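Local coordinates for odorant-binding protein 1d (Locusta migratoria, PDB 4PT1), which probably binds and carries small hydrophobic odorants as a secreted insect odorant-binding protein, at residues A[50-55]-A[59-64]. Numbering follows the deposited sequence.
Sequences YLKCIM and NSLSDD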
ATOM      1  N   TYR A  50      -6.355   6.739  -3.035  1.00 13.11           N
ATOM      2  CA  TYR A  50      -6.561   5.295  -3.028  1.00 11.68           C
ATOM      3  C   TYR A  50      -5.574   4.586  -2.072  1.00 11.52           C
ATOM      4  O   TYR A  50      -5.987   3.746  -1.268  1.00 10.47           O
ATOM      5  CB  TYR A  50      -6.442   4.750  -4.437  1.00 12.54           C
ATOM      6  CG  TYR A  50      -6.538   3.254  -4.525  1.00 12.22           C
ATOM      7  CD1 TYR A  50      -7.784   2.616  -4.573  1.00 13.60           C
ATOM      8  CD2 TYR A  50      -5.397   2.469  -4.594  1.00 11.76           C
ATOM      9  CE1 TYR A  50      -7.868   1.248  -4.680  1.00 16.01           C
ATOM     10  CE2 TYR A  50      -5.470   1.086  -4.682  1.00 13.05           C
ATOM     11  CZ  TYR A  50      -6.707   0.489  -4.720  1.00 14.67           C
ATOM     12  OH  TYR A  50      -6.765  -0.851  -4.829  1.00 14.64           O
ATOM     13  N   LEU A  51      -4.278   4.912  -2.147  1.00 11.87           N
ATOM     14  CA  LEU A  51      -3.286   4.433  -1.169  1.00 13.29           C
ATOM     15  C   LEU A  51      -3.699   4.780   0.260  1.00 11.77           C
ATOM     16  O   LEU A  51      -3.676   3.921   1.166  1.00 11.18           O
ATOM     17  CB  LEU A  51      -1.887   5.009  -1.450  1.00 16.12           C
ATOM     18  CG  LEU A  51      -1.238   4.568  -2.778  1.00 17.34           C
ATOM     19  CD1 LEU A  51       0.106   5.263  -2.950  1.00 23.79           C
ATOM     20  CD2 LEU A  51      -1.092   3.048  -2.893  1.00 19.98           C
ATOM     21  N   LYS A  52      -4.091   6.038   0.458  1.00 12.06           N
ATOM     22  CA  LYS A  52      -4.568   6.492   1.764  1.00 11.56           C
ATOM     23  C   LYS A  52      -5.755   5.652   2.227  1.00 11.34           C
ATOM     24  O   LYS A  52      -5.813   5.225   3.382  1.00 11.00           O
ATOM     25  CB  LYS A  52      -4.897   8.000   1.712  1.00 14.07           C
ATOM     26  CG  LYS A  52      -5.493   8.592   2.975  1.00 14.60           C
ATOM     27  CD  LYS A  52      -6.997   8.633   2.945  1.00 17.12           C
ATOM     28  CE  LYS A  52      -7.513   9.531   4.058  1.00 17.18           C
ATOM     29  NZ  LYS A  52      -8.982   9.537   4.058  1.00 18.69           N
ATOM     30  N   CYS A  53      -6.690   5.389   1.328  1.00 11.16           N
ATOM     31  CA  CYS A  53      -7.895   4.656   1.686  1.00 10.89           C
ATOM     32  C   CYS A  53      -7.568   3.239   2.148  1.00 11.16           C
ATOM     33  O   CYS A  53      -8.146   2.769   3.116  1.00 12.44           O
ATOM     34  CB  CYS A  53      -8.863   4.634   0.497  1.00 11.32           C
ATOM     35  SG  CYS A  53     -10.379   3.731   0.810  1.00 14.36           S
ATOM     36  N   ILE A  54      -6.664   2.558   1.447  1.00 11.25           N
ATOM     37  CA  ILE A  54      -6.185   1.234   1.850  1.00 12.92           C
ATOM     38  C   ILE A  54      -5.591   1.305   3.261  1.00 12.98           C
ATOM     39  O   ILE A  54      -5.893   0.485   4.117  1.00 12.05           O
ATOM     40  CB  ILE A  54      -5.149   0.659   0.860  1.00 16.09           C
ATOM     41  CG1 ILE A  54      -5.840   0.182  -0.417  1.00 18.03           C
ATOM     42  CG2 ILE A  54      -4.402  -0.550   1.458  1.00 17.87           C
ATOM     43  CD1 ILE A  54      -4.837  -0.187  -1.480  1.00 21.02           C
ATOM     44  N   MET A  55      -4.754   2.303   3.517  1.00 10.64           N
ATOM     45  CA  MET A  55      -4.125   2.377   4.829  1.00  9.68           C
ATOM     46  C   MET A  55      -5.166   2.591   5.926  1.00  9.60           C
ATOM     47  O   MET A  55      -5.043   2.029   7.015  1.00 13.84           O
ATOM     48  CB  MET A  55      -3.053   3.462   4.863  1.00  9.98           C
ATOM     49  CG  MET A  55      -1.875   3.168   3.951  1.00 11.62           C
ATOM     50  SD  MET A  55      -0.608   4.429   4.086  1.00 13.84           S
ATOM     51  CE  MET A  55       0.167   3.924   5.629  1.00 12.21           C
ATOM     52  N   ASN A  59      -6.055   0.209   9.228  1.00 16.04           N
ATOM     53  CA  ASN A  59      -5.714   0.785  10.536  1.00 18.00           C
ATOM     54  C   ASN A  59      -4.328   1.428  10.683  1.00 17.55           C
ATOM     55  O   ASN A  59      -3.969   1.836  11.796  1.00 18.62           O
ATOM     56  CB  ASN A  59      -5.863  -0.272  11.642  1.00 21.04           C
ATOM     57  CG  ASN A  59      -7.171  -1.017  11.563  1.00 24.95           C
ATOM     58  OD1 ASN A  59      -7.196  -2.227  11.292  1.00 31.13           O
ATOM     59  ND2 ASN A  59      -8.280  -0.295  11.786  1.00 23.35           N
ATOM     60  N   SER A  60      -3.575   1.546   9.586  1.00 13.30           N
ATOM     61  CA  SER A  60      -2.216   2.109   9.616  1.00 15.35           C
ATOM     62  C   SER A  60      -2.193   3.598   9.358  1.00 15.33           C
ATOM     63  O   SER A  60      -1.141   4.227   9.485  1.00 16.63           O
ATOM     64  CB  SER A  60      -1.286   1.402   8.621  1.00 15.73           C
ATOM     65  OG  SER A  60      -1.836   1.324   7.315  1.00 14.58           O
ATOM     66  N   LEU A  61      -3.344   4.164   8.982  1.00 16.72           N
ATOM     67  CA  LEU A  61      -3.493   5.609   8.884  1.00 18.25           C
ATOM     68  C   LEU A  61      -4.880   6.024   9.382  1.00 17.85           C
ATOM     69  O   LEU A  61      -5.877   5.322   9.173  1.00 17.81           O
ATOM     70  CB  LEU A  61      -3.245   6.069   7.439  1.00 17.53           C
ATOM     71  CG  LEU A  61      -2.826   7.520   7.202  1.00 19.67           C
ATOM     72  CD1 LEU A  61      -1.342   7.720   7.479  1.00 18.28           C
ATOM     73  CD2 LEU A  61      -3.159   7.973   5.785  1.00 17.48           C
ATOM     74  N   SER A  62      -4.940   7.148  10.081  1.00 21.11           N
ATOM     75  CA  SER A  62      -6.226   7.725  10.449  1.00 19.77           C
ATOM     76  C   SER A  62      -6.778   8.413   9.214  1.00 17.89           C
ATOM     77  O   SER A  62      -6.040   8.768   8.301  1.00 17.35           O
ATOM     78  CB  SER A  62      -6.057   8.751  11.565  1.00 20.59           C
ATOM     79  OG  SER A  62      -5.215   9.802  11.150  1.00 20.05           O
ATOM     80  N   ASP A  63      -8.081   8.627   9.189  1.00 18.85           N
ATOM     81  CA  ASP A  63      -8.709   9.389   8.098  1.00 21.61           C
ATOM     82  C   ASP A  63      -8.029  10.745   7.875  1.00 20.48           C
ATOM     83  O   ASP A  63      -7.909  11.205   6.733  1.00 21.26           O
ATOM     84  CB  ASP A  63     -10.208   9.579   8.383  1.00 26.70           C
ATOM     85  CG  ASP A  63     -10.978  10.093   7.179  1.00 27.15           C
ATOM     86  OD1 ASP A  63     -10.734   9.619   6.045  1.00 25.26           O
ATOM     87  OD2 ASP A  63     -11.831  10.977   7.380  1.00 36.30           O
ATOM     88  N   ASP A  64      -7.550  11.372   8.951  1.00 20.14           N
ATOM     89  CA  ASP A  64      -6.888  12.671   8.830  1.00 24.16           C
ATOM     90  C   ASP A  64      -5.371  12.579   8.709  1.00 22.78           C
ATOM     91  O   ASP A  64      -4.668  13.575   8.815  1.00 24.61           O
ATOM     92  CB  ASP A  64      -7.314  13.620   9.968  1.00 28.40           C
ATOM     93  CG  ASP A  64      -6.727  13.244  11.321  1.00 33.64           C
ATOM     94  OD1 ASP A  64      -6.489  12.047  11.579  1.00 32.78           O
ATOM     95  OD2 ASP A  64      -6.530  14.172  12.139  1.00 37.97           O
TER
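The carbonyl of M55 receives S60 N at 3.0 Å, the bond bent to 140° at the hydrogen, in a Schellman motif that ends helix 45-57 with N59, at positive phi, as its C-prime residue. L61 N adds a weak bond to M55 O at 3.4 Å as the chain doubles back along the helix. The S60 hydroxyl lies against M55 CB, with M55 O and E72 of helix 69-75 both within weak hydrogen-bonding reach. L61 turns its CB onto M55 CB at 3.7 Å, while its CD2 lies against K52 CG, the two side chains crossing at about a right angle. With CG anti to the backbone N (chi1 176°) and a bend at chi2, the K52 chain passes L61 and carries NZ to D63 OD1 at 2.7 Å. The ammonium comes to this oxygen from its anti side, 33° out of the carboxylate plane. Cut back to an alanine, K52 would probably leave D63 without its cationic mate here and strip the aliphatic cover from CD2 of L61. The returning loop is thus held at two levels, by backbone polar bonds at the helix end and by a charge pair one turn earlier, with the apolar L61 contacts between them.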